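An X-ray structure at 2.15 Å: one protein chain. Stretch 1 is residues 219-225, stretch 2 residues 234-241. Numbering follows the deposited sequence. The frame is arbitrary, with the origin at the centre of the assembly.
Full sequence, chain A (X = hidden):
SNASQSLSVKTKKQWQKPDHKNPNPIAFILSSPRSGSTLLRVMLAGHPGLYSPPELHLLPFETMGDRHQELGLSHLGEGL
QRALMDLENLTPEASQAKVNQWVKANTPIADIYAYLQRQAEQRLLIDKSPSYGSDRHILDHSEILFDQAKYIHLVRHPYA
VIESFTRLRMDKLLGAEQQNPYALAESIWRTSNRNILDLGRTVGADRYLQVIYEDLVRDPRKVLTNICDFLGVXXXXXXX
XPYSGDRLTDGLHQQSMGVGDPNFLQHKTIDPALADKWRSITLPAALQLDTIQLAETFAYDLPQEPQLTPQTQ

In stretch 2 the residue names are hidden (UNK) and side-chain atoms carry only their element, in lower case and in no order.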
# COMPACT_ATOMS: atom_id res chain seq x y z
N ASP A 219 9.26 16.40 6.56
CA ASP A 219 8.91 17.45 5.60
C ASP A 219 7.84 16.93 4.63
O ASP A 219 8.15 16.59 3.48
CB ASP A 219 10.16 18.02 4.89
CG ASP A 219 9.93 19.33 4.14
OD1 ASP A 219 10.91 19.86 3.58
OD2 ASP A 219 8.75 19.80 4.09
N PRO A 220 6.56 16.80 5.08
CA PRO A 220 5.53 16.22 4.20
C PRO A 220 5.29 17.00 2.92
O PRO A 220 5.10 16.39 1.88
CB PRO A 220 4.29 16.09 5.10
CG PRO A 220 4.53 17.08 6.21
CD PRO A 220 6.01 17.11 6.42
N ARG A 221 5.37 18.33 2.99
CA ARG A 221 5.19 19.18 1.81
C ARG A 221 6.20 18.86 0.71
O ARG A 221 5.78 18.69 -0.43
CB ARG A 221 5.20 20.67 2.17
CG ARG A 221 5.24 21.61 0.95
CD ARG A 221 5.26 23.08 1.33
NE ARG A 221 3.89 23.59 1.33
CZ ARG A 221 3.14 23.67 2.42
NH1 ARG A 221 1.88 24.05 2.33
NH2 ARG A 221 3.64 23.34 3.60
N LYS A 222 7.50 18.75 1.04
CA LYS A 222 8.56 18.44 0.08
C LYS A 222 8.39 17.05 -0.51
O LYS A 222 8.50 16.89 -1.73
CB LYS A 222 9.95 18.57 0.73
CG LYS A 222 11.14 18.34 -0.20
CD LYS A 222 12.44 18.26 0.60
CE LYS A 222 13.58 17.73 -0.24
NZ LYS A 222 14.78 17.41 0.57
N VAL A 223 8.15 16.05 0.35
CA VAL A 223 8.00 14.66 -0.06
C VAL A 223 6.73 14.44 -0.91
O VAL A 223 6.81 13.85 -1.98
CB VAL A 223 8.13 13.69 1.15
CG1 VAL A 223 7.84 12.24 0.76
CG2 VAL A 223 9.52 13.80 1.77
N LEU A 224 5.58 14.94 -0.44
CA LEU A 224 4.32 14.81 -1.18
C LEU A 224 4.36 15.56 -2.52
O LEU A 224 3.72 15.12 -3.46
CB LEU A 224 3.11 15.20 -0.31
CG LEU A 224 2.79 14.20 0.84
CD1 LEU A 224 2.09 14.90 2.00
CD2 LEU A 224 1.97 13.03 0.34
N THR A 225 5.15 16.66 -2.62
CA THR A 225 5.34 17.39 -3.88
C THR A 225 6.04 16.47 -4.88
O THR A 225 5.60 16.36 -6.02
CB THR A 225 6.06 18.73 -3.63
OG1 THR A 225 5.12 19.61 -3.00
CG2 THR A 225 6.61 19.38 -4.90
N UNK A 234 -0.78 18.01 -9.61
CA UNK A 234 -0.25 19.19 -8.94
C UNK A 234 -0.38 18.96 -7.45
O UNK A 234 -1.26 18.21 -7.02
o UNK A 234 -1.69 21.50 -11.37
c UNK A 234 -0.78 20.88 -10.79
c UNK A 234 -1.00 20.46 -9.35
o UNK A 234 0.32 20.61 -11.33
N UNK A 235 0.47 19.63 -6.64
CA UNK A 235 0.39 19.52 -5.19
C UNK A 235 -0.90 20.22 -4.74
O UNK A 235 -1.30 21.22 -5.33
c UNK A 235 1.84 19.17 -0.82
c UNK A 235 1.95 19.12 -2.22
c UNK A 235 1.07 21.34 -2.36
c UNK A 235 0.97 21.39 -0.97
c UNK A 235 1.64 20.13 -4.51
c UNK A 235 1.56 20.20 -3.00
c UNK A 235 1.36 20.31 -0.21
N UNK A 236 -1.58 19.65 -3.74
CA UNK A 236 -2.81 20.18 -3.16
C UNK A 236 -2.61 20.16 -1.65
O UNK A 236 -2.12 19.17 -1.11
c UNK A 236 -4.01 19.30 -3.55
c UNK A 236 -5.36 19.86 -3.16
o UNK A 236 -6.17 20.13 -4.06
o UNK A 236 -5.61 20.01 -1.95
N UNK A 237 -3.03 21.23 -0.98
CA UNK A 237 -2.90 21.44 0.46
C UNK A 237 -3.57 20.36 1.31
O UNK A 237 -3.10 20.09 2.41
o UNK A 237 -0.14 24.30 0.47
o UNK A 237 -1.04 23.68 2.39
c UNK A 237 -2.49 23.98 0.51
c UNK A 237 -1.13 23.98 1.17
c UNK A 237 -3.43 22.84 0.87
N UNK A 238 -4.67 19.76 0.80
CA UNK A 238 -5.43 18.70 1.48
C UNK A 238 -4.53 17.50 1.81
O UNK A 238 -4.80 16.80 2.78
c UNK A 238 -6.59 18.25 0.61
N UNK A 239 -3.44 17.31 1.03
CA UNK A 239 -2.46 16.23 1.27
C UNK A 239 -1.85 16.35 2.65
O UNK A 239 -1.46 15.33 3.22
c UNK A 239 -1.64 15.96 -1.22
c UNK A 239 -0.45 16.24 -2.07
c UNK A 239 -1.32 16.29 0.24
c UNK A 239 -2.08 14.52 -1.39
N UNK A 240 -1.74 17.58 3.18
CA UNK A 240 -1.13 17.84 4.48
C UNK A 240 -2.10 17.74 5.65
O UNK A 240 -1.69 17.91 6.80
c UNK A 240 1.86 18.44 3.66
c UNK A 240 1.23 20.82 3.48
c UNK A 240 0.70 19.42 3.44
c UNK A 240 -0.42 19.22 4.48
N UNK A 241 -3.39 17.46 5.38
CA UNK A 241 -4.40 17.39 6.43
C UNK A 241 -5.14 16.06 6.43
O UNK A 241 -6.34 16.05 6.17
o UNK A 241 -4.29 20.44 7.43
n UNK A 241 -4.31 20.46 5.18
c UNK A 241 -5.35 18.59 6.31
c UNK A 241 -4.63 19.92 6.35

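Position 234 carries two side-chain carbons, the second bearing two oxygens, so a short carboxylate: D234. Its CA-to-CB bond points away from stretch 1, which it does not touch, and an exposed site suits its charge.

At 235 one carbon leads into a ring of six carbons with no heteroatom, which is phenylalanine, F235. The ring lies against the helix of stretch 1. L224 CB meets the ring edge, 4.2 Å from F235 CE1, and F235 CD1 comes within 3.3 Å of T225 OG1. T225 OG1 is already engaged, donating to R221 O at 2.8 Å, so a ring without polar atoms can pack here without having to satisfy it.

Position 236 again shows two carbons, the second with two oxygens: D236. It is too far from stretch 1 to touch it, but its work is local. D236 OD2 accepts from the backbone N of position 238 at 2.9 Å and D236 O from the backbone N of position 239 at 3.1 Å, both at the start of the 3-10 segment.

Position 237 has three carbons in a row, the third carrying two oxygens, hence glutamate, E237. Its CA-to-CB bond points sideways, yet the chain bends through two m rotamers until E237 OE1 lies 2.8 Å from R221 NH1, a hydrogen-bonded salt bridge.

A single carbon at 238 identifies alanine, A238. It is out of reach of stretch 1, so this contact asks nothing of its side chain and a lone methyl is enough, while its backbone N donates to D236 OD2.

At 239 four carbons fork at the second, and the fork sits one bond beyond CB: L239. It is buried, and its CA-to-CB bond points toward stretch 1, with L239 CB 4.1 Å from L224 CD1, an apolar contact suited to a leucine.

Position 240 has the same four-carbon fork, L240. Its CA-to-CB bond points sideways, but the end of the side chain comes nearer, and the fork lets its two methyls serve different neighbours: L240 CD2 lies 3.7 Å from P220 CB and 3.9 Å from L224 CD1, while L240 CD1 is 3.5 Å from R221 NH2.

Position 241 ends in a carbon with one oxygen and one nitrogen, an amide on a two-carbon side chain: N241. It makes no contact with stretch 1, and its polar end suits an exposed site.

The contact joins an apolar patch to a charged pair. L224 packs against F235, L239 and L240, and P220 against L240, while R221 extends from the helix to bind E237. The carboxylate meets the guanidinium at its edge, where the N-H groups point; F235 CZ and L240 CD1 lie over one face, where the flat group can accept carbon neighbours. Thus one arginine serves both parts of a contact that buries 382 Å² in all.

Stretch 2 234-241: DFDEALLN
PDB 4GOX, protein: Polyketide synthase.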